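Local coordinates for protein aldo-keto reductase AKR2E4 (Bombyx mori, PDB 3WCZ) that catalyses NADP-dependent reduction of carbonyl compounds, with high activity on 3-dehydroecdysone, and may take part in regulating molting in the silkworm, at residues Val41-Glu46 and Thr261-Ile266; Phe121-Lys126 and Lys301-Tyr306; Ile134-Thr139 and Ile165-Ser170; Asn235-Ser240 and Phe273-Thr278. All coordinates share one frame; numbering follows the deposited sequence.

Contact 1 (Val41-Glu46 and Thr261-Ile266); sequences VYWAIE and TNKQRI. With NAP (NADP nicotinamide-adenine-dinucleotide phosphate), chain B.
W43 presents one face of its indole to K263, a useful example of a lysine chain used for its carbons as much as its charge. K263 CB stands over the centre of the W43 six-membered ring, 3.6 Å from the centroid and 8° off the normal, a CH-pi contact. With CG anti to the backbone N (chi1 -172°), the extended lysine runs on at about a right angle to the tryptophan, bringing its CD within 3.6 Å of W43 NE1. T261 O lies in the plane of the indole at its edge, 3.6 Å from W43 CZ3. Two waters each accept from both W43 NE1 and K263 NZ, although one of the indole bonds is weak. An alanine in place of W43 would probably leave the aliphatic part of K263 without its aromatic support and the two waters with one donor fewer.

Next along the helix, the backbone of A44 receives I266, whose CG2 comes to 3.6 Å from A44 CA. E46 is farther off, its OE1 4.3 Å from K263 NZ, and the water whose indole bond is weak joins the opposite charges.

The partner helix begins with N262 as N-cap, its OD1 accepting from R265 N at 2.8 Å. R265 NE points almost straight at NADP O2X (2.8 Å, 178°), R265 NH2 holds O1X, and T261 N donates to O3X. The helix after the last barrel strand thus packs on the helix after the first while gripping the 2'-phosphate, the arrangement of an NADP-binding aldo-keto reductase TIM barrel.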
# COMPACT_ATOMS: atom_id res chain seq x y z
N VAL A 41 -5.07 13.69 3.67
CA VAL A 41 -4.80 13.72 2.23
C VAL A 41 -4.37 15.11 1.79
O VAL A 41 -3.38 15.27 1.05
CB VAL A 41 -6.01 13.21 1.43
CG1 VAL A 41 -5.88 13.53 -0.06
CG2 VAL A 41 -6.13 11.71 1.63
N TYR A 42 -5.11 16.12 2.24
CA TYR A 42 -4.74 17.49 1.92
C TYR A 42 -3.35 17.86 2.43
O TYR A 42 -2.52 18.37 1.70
CB TYR A 42 -5.79 18.46 2.47
CG TYR A 42 -5.56 19.87 2.00
CD1 TYR A 42 -6.14 20.32 0.82
CD2 TYR A 42 -4.71 20.73 2.69
CE1 TYR A 42 -5.91 21.60 0.35
CE2 TYR A 42 -4.47 22.01 2.23
CZ TYR A 42 -5.10 22.44 1.07
OH TYR A 42 -4.88 23.72 0.60
N TRP A 43 -3.10 17.58 3.71
CA TRP A 43 -1.80 17.88 4.29
C TRP A 43 -0.65 17.15 3.56
O TRP A 43 0.44 17.69 3.38
CB TRP A 43 -1.79 17.50 5.76
CG TRP A 43 -2.36 18.51 6.68
CD1 TRP A 43 -2.47 19.86 6.46
CD2 TRP A 43 -2.86 18.27 8.00
NE1 TRP A 43 -2.99 20.47 7.58
CE2 TRP A 43 -3.25 19.52 8.53
CE3 TRP A 43 -3.03 17.12 8.78
CZ2 TRP A 43 -3.80 19.66 9.81
CZ3 TRP A 43 -3.58 17.26 10.06
CH2 TRP A 43 -3.95 18.52 10.55
N ALA A 44 -0.90 15.89 3.20
CA ALA A 44 0.11 15.11 2.51
C ALA A 44 0.46 15.76 1.18
O ALA A 44 1.63 15.96 0.86
CB ALA A 44 -0.35 13.68 2.31
N ILE A 45 -0.55 16.09 0.39
CA ILE A 45 -0.28 16.75 -0.88
C ILE A 45 0.45 18.08 -0.67
O ILE A 45 1.39 18.39 -1.39
CB ILE A 45 -1.58 16.92 -1.68
CG1 ILE A 45 -2.16 15.54 -2.04
CG2 ILE A 45 -1.35 17.77 -2.93
CD1 ILE A 45 -3.57 15.57 -2.60
N GLU A 46 0.04 18.83 0.34
CA GLU A 46 0.67 20.10 0.65
C GLU A 46 2.15 19.88 0.99
O GLU A 46 3.01 20.70 0.64
CB GLU A 46 -0.07 20.77 1.80
CG GLU A 46 0.51 22.13 2.17
CD GLU A 46 0.01 22.71 3.49
OE1 GLU A 46 -0.47 21.95 4.35
OE2 GLU A 46 0.12 23.95 3.65
N THR A 261 -2.37 10.66 10.28
CA THR A 261 -3.32 11.75 10.23
C THR A 261 -2.78 12.97 11.00
O THR A 261 -3.55 13.91 11.27
CB THR A 261 -4.69 11.35 10.77
OG1 THR A 261 -4.54 10.78 12.08
CG2 THR A 261 -5.35 10.34 9.84
N ASN A 262 -1.49 12.99 11.28
CA ASN A 262 -0.83 14.09 12.01
C ASN A 262 0.01 14.90 11.04
O ASN A 262 0.83 14.35 10.34
CB ASN A 262 0.07 13.48 13.11
CG ASN A 262 0.92 14.52 13.86
OD1 ASN A 262 2.01 14.87 13.46
ND2 ASN A 262 0.40 14.99 14.99
N LYS A 263 -0.17 16.22 11.04
CA LYS A 263 0.44 17.07 10.05
C LYS A 263 1.96 16.93 10.03
O LYS A 263 2.60 16.81 8.99
CB LYS A 263 0.05 18.55 10.27
CG LYS A 263 0.48 19.46 9.17
CD LYS A 263 0.02 20.90 9.42
CE LYS A 263 0.42 21.77 8.23
NZ LYS A 263 -0.03 23.18 8.43
N GLN A 264 2.55 16.94 11.22
CA GLN A 264 3.98 16.87 11.35
C GLN A 264 4.54 15.50 10.94
O GLN A 264 5.55 15.42 10.24
CB GLN A 264 4.38 17.22 12.79
CG GLN A 264 4.04 18.67 13.24
CD GLN A 264 2.53 19.04 13.31
OE1 GLN A 264 1.68 18.25 13.77
NE2 GLN A 264 2.21 20.26 12.87
N ARG A 265 3.90 14.42 11.38
CA ARG A 265 4.39 13.08 11.02
C ARG A 265 4.20 12.81 9.53
O ARG A 265 5.05 12.20 8.91
CB ARG A 265 3.78 12.00 11.87
CG ARG A 265 4.28 12.09 13.31
CD ARG A 265 3.81 10.91 14.08
NE ARG A 265 2.43 10.97 14.51
CZ ARG A 265 1.98 11.58 15.60
NH1 ARG A 265 2.82 12.26 16.37
NH2 ARG A 265 0.70 11.51 15.91
N ILE A 266 3.13 13.32 8.95
CA ILE A 266 2.94 13.22 7.50
C ILE A 266 4.15 13.81 6.81
O ILE A 266 4.75 13.22 5.91
CB ILE A 266 1.62 13.93 7.09
CG1 ILE A 266 0.40 13.09 7.49
CG2 ILE A 266 1.60 14.23 5.61
CD1 ILE A 266 -0.92 13.82 7.42
PA NAP B . 1.26 2.11 9.54
O1A NAP B . 1.51 3.15 8.53
O2A NAP B . 1.98 0.86 9.59
O5B NAP B . 1.19 2.67 11.00
C5B NAP B . 0.42 3.80 11.31
C4B NAP B . 0.56 4.26 12.75
O4B NAP B . 1.86 4.83 12.95
C3B NAP B . -0.44 5.25 13.22
O3B NAP B . -0.74 4.93 14.55
C2B NAP B . 0.28 6.51 13.11
O2B NAP B . -0.20 7.53 13.96
C1B NAP B . 1.70 6.14 13.45
N9A NAP B . 2.75 6.93 12.85
C8A NAP B . 2.77 7.38 11.57
N7A NAP B . 3.91 7.97 11.28
C5A NAP B . 4.68 7.93 12.41
C6A NAP B . 5.97 8.39 12.72
N6A NAP B . 6.79 9.08 11.82
N1A NAP B . 6.41 8.16 13.97
C2A NAP B . 5.66 7.51 14.86
N3A NAP B . 4.43 7.04 14.60
C4A NAP B . 3.95 7.24 13.36
O3 NAP B . -0.32 1.76 9.41
PN NAP B . -1.28 0.80 8.58
O1N NAP B . -2.54 1.57 8.42
O2N NAP B . -1.31 -0.52 9.27
O5D NAP B . -0.59 0.56 7.17
C5D NAP B . -0.36 1.62 6.29
C4D NAP B . -1.25 1.65 5.05
O4D NAP B . -1.03 0.52 4.22
C3D NAP B . -2.72 1.61 5.32
O3D NAP B . -3.22 2.81 5.87
C2D NAP B . -3.25 1.24 4.02
O2D NAP B . -3.20 2.33 3.14
C1D NAP B . -2.27 0.16 3.60
N1N NAP B . -2.58 -1.23 3.95
C2N NAP B . -2.97 -2.09 3.00
C3N NAP B . -3.24 -3.40 3.32
C7N NAP B . -3.61 -4.30 2.20
O7N NAP B . -3.30 -4.06 1.01
N7N NAP B . -4.17 -5.47 2.54
C4N NAP B . -3.19 -3.85 4.65
C5N NAP B . -2.77 -2.95 5.64
C6N NAP B . -2.48 -1.65 5.24
P2B NAP B . -0.64 8.97 13.41
O1X NAP B . -1.16 9.69 14.68
O2X NAP B . 0.55 9.65 12.89
O3X NAP B . -1.73 8.75 12.39
O HOH W 1 -2.17 23.27 6.15
O HOH W 2 -2.89 23.22 9.20

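Contact 2 (Phe121-Lys126 and Lys301-Tyr306); sequences FPIATK and KDYPNY
The Y303 ring meets I123 and T125 at its edge. T125 CG2 lies in the plane of the ring, 3.8 Å from Y303 CE2, while I123 CG2 comes to 3.7 Å from Y303 CD2, the isoleucine crossing the tyrosine at about a right angle. The ring of Y306 has K301 CA of its own segment over the centre of one face, 3.5 Å above the plane. I123 and Y306 lie side by side and point the same way, with I123 CD1 4.0 Å from Y306 CD1. I123 thus divides its branches: with CG1 anti to the carbonyl carbon (chi1 -59°), the CG1-CD1 arm goes to Y306, while the CG2 methyl meets Y303. An alanine at I123 would probably open a gap between the two rings and leave the CD2 edge of Y303 without the isoleucine methyl.

Between the tyrosines the chain makes a type II beta turn, closed by Y306 N to Y303 O at 3.1 Å. N305 occupies its third position with a positive phi of 70°, and the turn sets backbone and side chain against P122: N305 O is 3.4 Å from P122 CG, and N305 CB is 3.5 Å from P122 O. No hydrogen bond links the two segments, but polar groups find partners nearby, Y303 OH with D129 O and N305 O with Q164.

Through P122, I123 and T125 the C-terminal loop sits on the loop after the fourth barrel strand, beside F121, which touches NADP, at the end of the TIM barrel where aldo-keto reductases form their active site.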
# COMPACT_ATOMS: atom_id res chain seq x y z
N PHE A 121 -7.25 -8.83 -2.23
CA PHE A 121 -6.79 -10.16 -1.81
C PHE A 121 -7.10 -11.16 -2.92
O PHE A 121 -8.05 -10.96 -3.71
CB PHE A 121 -7.53 -10.67 -0.56
CG PHE A 121 -7.13 -9.98 0.72
CD1 PHE A 121 -7.80 -8.85 1.11
CD2 PHE A 121 -6.14 -10.50 1.53
CE1 PHE A 121 -7.46 -8.20 2.30
CE2 PHE A 121 -5.75 -9.85 2.70
CZ PHE A 121 -6.43 -8.71 3.09
N PRO A 122 -6.40 -12.31 -2.91
CA PRO A 122 -6.70 -13.34 -3.93
C PRO A 122 -7.94 -14.15 -3.57
O PRO A 122 -8.37 -14.95 -4.39
CB PRO A 122 -5.44 -14.22 -3.93
CG PRO A 122 -4.82 -14.04 -2.56
CD PRO A 122 -5.16 -12.60 -2.17
N ILE A 123 -8.48 -13.97 -2.38
CA ILE A 123 -9.67 -14.65 -1.89
C ILE A 123 -10.90 -13.96 -2.44
O ILE A 123 -10.96 -12.74 -2.54
CB ILE A 123 -9.72 -14.58 -0.34
CG1 ILE A 123 -8.47 -15.25 0.25
CG2 ILE A 123 -10.96 -15.22 0.20
CD1 ILE A 123 -8.23 -14.86 1.71
N ALA A 124 -11.91 -14.77 -2.77
CA ALA A 124 -13.23 -14.27 -3.19
C ALA A 124 -14.23 -14.64 -2.10
O ALA A 124 -14.20 -15.76 -1.58
CB ALA A 124 -13.64 -14.87 -4.50
N THR A 125 -15.10 -13.70 -1.75
CA THR A 125 -16.16 -13.96 -0.78
C THR A 125 -17.49 -13.48 -1.33
O THR A 125 -17.57 -12.76 -2.33
CB THR A 125 -15.89 -13.29 0.57
OG1 THR A 125 -15.92 -11.87 0.41
CG2 THR A 125 -14.55 -13.72 1.12
N LYS A 126 -18.55 -13.97 -0.71
CA LYS A 126 -19.86 -13.40 -0.91
C LYS A 126 -19.96 -12.15 -0.01
O LYS A 126 -19.09 -11.90 0.82
CB LYS A 126 -20.94 -14.44 -0.56
CG LYS A 126 -20.81 -15.78 -1.30
CD LYS A 126 -21.05 -15.66 -2.76
CE LYS A 126 -21.27 -17.04 -3.43
NZ LYS A 126 -22.61 -17.67 -3.12
N LYS A 301 -8.41 -18.84 6.74
CA LYS A 301 -7.38 -19.81 6.44
C LYS A 301 -7.85 -20.96 5.56
O LYS A 301 -7.06 -21.49 4.76
CB LYS A 301 -6.78 -20.33 7.75
CG LYS A 301 -5.49 -21.09 7.61
CD LYS A 301 -4.89 -21.34 9.00
CE LYS A 301 -3.64 -20.51 9.23
NZ LYS A 301 -3.00 -20.85 10.53
N ASP A 302 -9.12 -21.35 5.69
CA ASP A 302 -9.63 -22.48 4.92
C ASP A 302 -10.27 -22.05 3.61
O ASP A 302 -10.78 -22.89 2.86
CB ASP A 302 -10.63 -23.33 5.71
CG ASP A 302 -10.84 -24.71 5.11
OD1 ASP A 302 -9.82 -25.37 4.84
OD2 ASP A 302 -12.01 -25.14 4.89
N TYR A 303 -10.27 -20.75 3.32
CA TYR A 303 -10.87 -20.26 2.08
C TYR A 303 -10.00 -20.57 0.87
O TYR A 303 -8.76 -20.50 0.96
CB TYR A 303 -11.08 -18.74 2.12
CG TYR A 303 -12.22 -18.25 3.00
CD1 TYR A 303 -12.59 -18.90 4.17
CD2 TYR A 303 -12.91 -17.09 2.66
CE1 TYR A 303 -13.64 -18.44 4.96
CE2 TYR A 303 -13.94 -16.61 3.44
CZ TYR A 303 -14.30 -17.29 4.60
OH TYR A 303 -15.35 -16.78 5.37
N PRO A 304 -10.64 -20.85 -0.27
CA PRO A 304 -9.87 -20.98 -1.51
C PRO A 304 -8.97 -19.77 -1.71
O PRO A 304 -9.42 -18.64 -1.51
CB PRO A 304 -10.95 -21.05 -2.59
CG PRO A 304 -12.10 -21.74 -1.89
CD PRO A 304 -12.07 -21.17 -0.48
N ASN A 305 -7.72 -20.04 -2.08
CA ASN A 305 -6.74 -19.01 -2.42
C ASN A 305 -6.27 -18.17 -1.21
O ASN A 305 -5.66 -17.09 -1.38
CB ASN A 305 -7.27 -18.12 -3.56
CG ASN A 305 -7.64 -18.92 -4.82
OD1 ASN A 305 -8.78 -18.84 -5.32
ND2 ASN A 305 -6.72 -19.72 -5.30
N TYR A 306 -6.46 -18.65 0.01
CA TYR A 306 -5.85 -18.00 1.18
C TYR A 306 -4.35 -17.90 0.95
O TYR A 306 -3.71 -18.90 0.62
CB TYR A 306 -6.15 -18.80 2.44
CG TYR A 306 -5.59 -18.22 3.70
CD1 TYR A 306 -6.19 -17.14 4.32
CD2 TYR A 306 -4.46 -18.78 4.30
CE1 TYR A 306 -5.71 -16.63 5.49
CE2 TYR A 306 -3.96 -18.27 5.49
CZ TYR A 306 -4.59 -17.19 6.08
OH TYR A 306 -4.10 -16.67 7.26

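Contact 3 (Ile134-Thr139 and Ile165-Ser170); sequences IDYLET and ITRLVS
R167 and D135 reach toward each other tip to tip in a salt bridge that illustrates two-pronged, end-on pairing. R167 spans the gap with CG anti to the backbone N (chi1 -178°) and the chain extended to NE. R167 NH1 donates to D135 OD1 and R167 NH2 to D135 OD2, each at 2.9 Å, both carboxylate oxygens being met on the syn side. The two planes are 19° apart, and both bonds are close to straight, at 175° or more.

OD1 has a second donor: L137 N meets it at 3.0 Å from above the carboxylate plane. D135 is thereby the N-cap of helix 136-148 and the anchor of the arginine at once, and its charge is probably favourable at that helix start. R167 NH1 also makes a weak bond of 3.2 Å to Y136 OH. The tyrosine ring stands almost perpendicular to the guanidinium.

L137 CD1 covers one guanidinium face toward the rim, 3.2 Å above the plane, whereas CD2 of the same leucine packs on L168 CD1 at 3.7 Å. L168 also touches V157 of the barrel. The arrangement is a capped helix start tied by its capping aspartate to the next helix around a TIM barrel.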
# COMPACT_ATOMS: atom_id res chain seq x y z
N ILE A 134 -14.18 -18.27 -6.83
CA ILE A 134 -13.80 -17.63 -8.09
C ILE A 134 -12.27 -17.57 -8.22
O ILE A 134 -11.58 -17.11 -7.31
CB ILE A 134 -14.39 -16.20 -8.17
CG1 ILE A 134 -15.91 -16.24 -8.03
CG2 ILE A 134 -13.99 -15.53 -9.50
CD1 ILE A 134 -16.56 -14.88 -7.93
N ASP A 135 -11.74 -18.05 -9.32
CA ASP A 135 -10.32 -17.98 -9.60
C ASP A 135 -9.91 -16.53 -9.79
O ASP A 135 -10.56 -15.77 -10.51
CB ASP A 135 -10.06 -18.77 -10.88
CG ASP A 135 -8.61 -19.07 -11.15
OD1 ASP A 135 -7.70 -18.45 -10.55
OD2 ASP A 135 -8.36 -19.95 -12.01
N TYR A 136 -8.83 -16.13 -9.12
CA TYR A 136 -8.32 -14.76 -9.27
C TYR A 136 -7.86 -14.51 -10.70
O TYR A 136 -7.73 -13.36 -11.11
CB TYR A 136 -7.20 -14.45 -8.24
CG TYR A 136 -6.06 -15.43 -8.30
CD1 TYR A 136 -5.11 -15.36 -9.32
CD2 TYR A 136 -5.92 -16.44 -7.36
CE1 TYR A 136 -4.10 -16.27 -9.40
CE2 TYR A 136 -4.92 -17.37 -7.45
CZ TYR A 136 -3.99 -17.29 -8.47
OH TYR A 136 -3.01 -18.22 -8.57
N LEU A 137 -7.65 -15.57 -11.49
CA LEU A 137 -7.35 -15.34 -12.92
C LEU A 137 -8.54 -14.73 -13.64
O LEU A 137 -8.38 -13.94 -14.57
CB LEU A 137 -6.94 -16.63 -13.63
CG LEU A 137 -5.66 -17.30 -13.20
CD1 LEU A 137 -5.49 -18.53 -14.05
CD2 LEU A 137 -4.46 -16.37 -13.36
N GLU A 138 -9.74 -15.10 -13.23
CA GLU A 138 -10.93 -14.49 -13.79
C GLU A 138 -11.03 -13.01 -13.39
O GLU A 138 -11.34 -12.14 -14.20
CB GLU A 138 -12.18 -15.24 -13.36
CG GLU A 138 -13.39 -14.51 -13.82
CD GLU A 138 -14.69 -15.24 -13.57
OE1 GLU A 138 -14.68 -16.49 -13.71
OE2 GLU A 138 -15.70 -14.57 -13.26
N THR A 139 -10.77 -12.74 -12.12
CA THR A 139 -10.81 -11.38 -11.63
C THR A 139 -9.81 -10.53 -12.43
O THR A 139 -10.07 -9.39 -12.79
CB THR A 139 -10.45 -11.37 -10.14
OG1 THR A 139 -11.21 -12.38 -9.46
CG2 THR A 139 -10.70 -10.02 -9.49
N ILE A 165 1.62 -15.37 -7.52
CA ILE A 165 2.27 -14.47 -8.45
C ILE A 165 2.75 -15.24 -9.69
O ILE A 165 2.49 -14.81 -10.83
CB ILE A 165 3.44 -13.73 -7.79
CG1 ILE A 165 2.93 -12.66 -6.83
CG2 ILE A 165 4.35 -13.11 -8.84
CD1 ILE A 165 2.20 -11.51 -7.49
N THR A 166 3.42 -16.37 -9.48
CA THR A 166 3.90 -17.16 -10.61
C THR A 166 2.72 -17.61 -11.50
O THR A 166 2.80 -17.52 -12.74
CB THR A 166 4.69 -18.38 -10.09
OG1 THR A 166 5.87 -17.89 -9.45
CG2 THR A 166 5.07 -19.35 -11.20
N ARG A 167 1.64 -18.09 -10.90
CA ARG A 167 0.51 -18.57 -11.68
C ARG A 167 -0.12 -17.44 -12.44
O ARG A 167 -0.52 -17.59 -13.60
CB ARG A 167 -0.51 -19.24 -10.76
CG ARG A 167 -1.71 -19.81 -11.47
CD ARG A 167 -2.45 -20.82 -10.59
NE ARG A 167 -3.64 -21.35 -11.26
CZ ARG A 167 -4.82 -20.76 -11.26
NH1 ARG A 167 -5.04 -19.61 -10.63
NH2 ARG A 167 -5.84 -21.31 -11.92
N LEU A 168 -0.26 -16.29 -11.79
CA LEU A 168 -0.84 -15.14 -12.43
C LEU A 168 0.00 -14.70 -13.62
O LEU A 168 -0.55 -14.50 -14.71
CB LEU A 168 -1.04 -14.01 -11.40
CG LEU A 168 -1.66 -12.72 -11.93
CD1 LEU A 168 -3.03 -13.03 -12.53
CD2 LEU A 168 -1.80 -11.67 -10.84
N VAL A 169 1.33 -14.64 -13.46
CA VAL A 169 2.24 -14.26 -14.53
C VAL A 169 2.17 -15.25 -15.70
O VAL A 169 2.16 -14.84 -16.86
CB VAL A 169 3.69 -14.13 -14.01
CG1 VAL A 169 4.64 -13.97 -15.17
CG2 VAL A 169 3.79 -12.94 -13.05
N SER A 170 2.13 -16.54 -15.40
CA SER A 170 2.13 -17.55 -16.45
C SER A 170 0.82 -17.65 -17.22
O SER A 170 0.81 -18.21 -18.32
CB SER A 170 2.45 -18.92 -15.85
OG SER A 170 3.79 -18.94 -15.40

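Contact 4 (Asn235-Ser240 and Phe273-Thr278)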
# COMPACT_ATOMS: atom_id res chain seq x y z
N ASN A 235 19.95 8.43 15.50
CA ASN A 235 20.99 9.37 15.88
C ASN A 235 22.05 9.54 14.83
O ASN A 235 22.51 10.65 14.57
CB ASN A 235 21.61 8.92 17.20
CG ASN A 235 21.35 9.89 18.29
OD1 ASN A 235 21.69 11.07 18.19
ND2 ASN A 235 20.75 9.40 19.37
N LYS A 236 22.47 8.44 14.21
CA LYS A 236 23.51 8.51 13.19
C LYS A 236 23.15 9.45 12.04
O LYS A 236 24.00 10.22 11.54
CB LYS A 236 23.83 7.11 12.65
CG LYS A 236 24.73 7.12 11.44
CD LYS A 236 25.13 5.73 11.02
CE LYS A 236 25.97 5.77 9.77
NZ LYS A 236 26.28 4.42 9.21
N TYR A 237 21.89 9.37 11.59
CA TYR A 237 21.46 10.09 10.41
C TYR A 237 20.69 11.36 10.71
O TYR A 237 20.28 12.08 9.80
CB TYR A 237 20.63 9.16 9.51
CG TYR A 237 21.46 8.04 8.96
CD1 TYR A 237 22.46 8.28 8.02
CD2 TYR A 237 21.25 6.73 9.36
CE1 TYR A 237 23.23 7.24 7.50
CE2 TYR A 237 22.03 5.68 8.84
CZ TYR A 237 23.00 5.96 7.91
OH TYR A 237 23.77 4.94 7.44
N ARG A 238 20.48 11.65 12.00
CA ARG A 238 19.69 12.82 12.42
C ARG A 238 18.26 12.75 11.87
O ARG A 238 17.72 13.71 11.34
CB ARG A 238 20.36 14.13 12.01
CG ARG A 238 21.72 14.29 12.63
CD ARG A 238 22.43 15.54 12.14
NE ARG A 238 22.75 15.45 10.72
CZ ARG A 238 22.96 16.51 9.94
NH1 ARG A 238 22.90 17.74 10.44
NH2 ARG A 238 23.24 16.33 8.65
N LYS A 239 17.67 11.57 12.03
CA LYS A 239 16.35 11.27 11.54
C LYS A 239 15.57 10.66 12.68
O LYS A 239 16.14 10.35 13.75
CB LYS A 239 16.44 10.32 10.34
CG LYS A 239 17.06 10.95 9.12
CD LYS A 239 16.05 11.81 8.41
CE LYS A 239 16.66 12.57 7.29
NZ LYS A 239 15.60 13.33 6.59
N SER A 240 14.26 10.54 12.53
CA SER A 240 13.47 9.88 13.54
C SER A 240 13.48 8.37 13.32
O SER A 240 13.84 7.91 12.24
CB SER A 240 12.03 10.37 13.50
OG SER A 240 11.41 9.90 12.31
N PHE A 273 14.99 11.23 1.56
CA PHE A 273 15.83 11.23 0.36
C PHE A 273 17.11 12.04 0.49
O PHE A 273 17.78 12.29 -0.50
CB PHE A 273 14.97 11.58 -0.86
CG PHE A 273 13.80 10.67 -0.96
CD1 PHE A 273 13.98 9.36 -1.37
CD2 PHE A 273 12.54 11.06 -0.52
CE1 PHE A 273 12.94 8.48 -1.37
CE2 PHE A 273 11.48 10.15 -0.52
CZ PHE A 273 11.69 8.88 -0.96
N ASP A 274 17.47 12.35 1.73
CA ASP A 274 18.73 13.01 2.02
C ASP A 274 19.66 12.10 2.83
O ASP A 274 20.69 12.56 3.35
CB ASP A 274 18.46 14.36 2.72
CG ASP A 274 17.78 14.22 4.06
OD1 ASP A 274 17.22 13.14 4.35
OD2 ASP A 274 17.76 15.21 4.84
N PHE A 275 19.35 10.81 2.90
CA PHE A 275 20.20 9.82 3.55
C PHE A 275 19.85 8.46 3.03
O PHE A 275 18.83 8.30 2.36
CB PHE A 275 20.07 9.86 5.09
CG PHE A 275 18.86 9.15 5.65
CD1 PHE A 275 17.57 9.64 5.44
CD2 PHE A 275 19.01 8.00 6.40
CE1 PHE A 275 16.47 8.99 5.99
CE2 PHE A 275 17.94 7.38 6.96
CZ PHE A 275 16.66 7.87 6.76
N GLN A 276 20.65 7.48 3.37
CA GLN A 276 20.35 6.10 3.06
C GLN A 276 21.02 5.20 4.06
O GLN A 276 22.00 5.58 4.72
CB GLN A 276 20.83 5.71 1.66
CG GLN A 276 22.36 5.60 1.57
CD GLN A 276 22.87 5.75 0.16
OE1 GLN A 276 23.14 6.88 -0.28
NE2 GLN A 276 22.95 4.65 -0.57
N LEU A 277 20.48 4.01 4.24
CA LEU A 277 21.09 3.02 5.12
C LEU A 277 22.17 2.22 4.41
O LEU A 277 22.14 2.05 3.18
CB LEU A 277 20.03 2.07 5.65
CG LEU A 277 18.87 2.70 6.41
CD1 LEU A 277 17.98 1.65 7.03
CD2 LEU A 277 19.34 3.62 7.51
N THR A 278 23.12 1.72 5.16
CA THR A 278 24.15 0.88 4.57
C THR A 278 23.65 -0.55 4.45
O THR A 278 22.63 -0.93 5.06
CB THR A 278 25.39 0.83 5.43
OG1 THR A 278 25.06 0.21 6.66
CG2 THR A 278 25.94 2.20 5.69
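K239 NZ donates to D274 OD1 at 2.8 Å in a salt bridge and is held a second time by the carbonyl oxygen of D271. The two side chains come tip to tip, and OD1 offers the syn lone pair, on the side of the other oxygen.

On its way to the aspartate the lysine crosses the ring of F275. K239 CG lies over one face, 3.9 Å from the centroid and 16° off the normal, and a bend at chi2 (-79°) places CD 3.7 Å from F275 CE1. The same phenylalanine meets Y237 through its CD2, which sits toward the rim of one tyrosine face, 3.5 Å from Y237 CG. The two rings are inclined at 43°, with centroids 5.2 Å apart. K236 CG covers the opposite face of Y237. Farther along the tyrosine, L277 CD2 packs 3.6 Å from Y237 CE2.

The tyrosine hydroxyl is well provided for: K236 NZ donates to Y237 OH at 3.1 Å, and E281 bonds to that hydroxyl while making a salt bridge with K236. The same glutamate accepts from T278 N at the start of helix 279-286.

The chemistry is that of an apolar strip with charge at both ends. K239 with D274, and K236 with E281, pair their charges beside the Y237-F275-L277 group, which probably lets long lysine chains lie against aromatic carbon at the protein surface without isolating their ammonium groups.

Overall arrangement
Contacts 2 and 3 are neighbours, their centres 13 Å apart, and they touch where N305 ND2 of one lies 3.7 Å from Y136 CE2 of the other. Contact 1 is on the opposite side of the chain's centre, 34 Å from contact 2 between centres, yet the cofactor spans much of that distance: contact 1 holds its 2'-phosphate, while F121 of contact 2 touches it at the nicotinamide end. Contact 4 is nearer to contact 1, with nearest atoms about 8 Å apart, and the side chain of K239 is about 10 Å from NADP. Along the chain, contacts 1 and 2 interlace, whereas contact 3 closes before contact 4 opens.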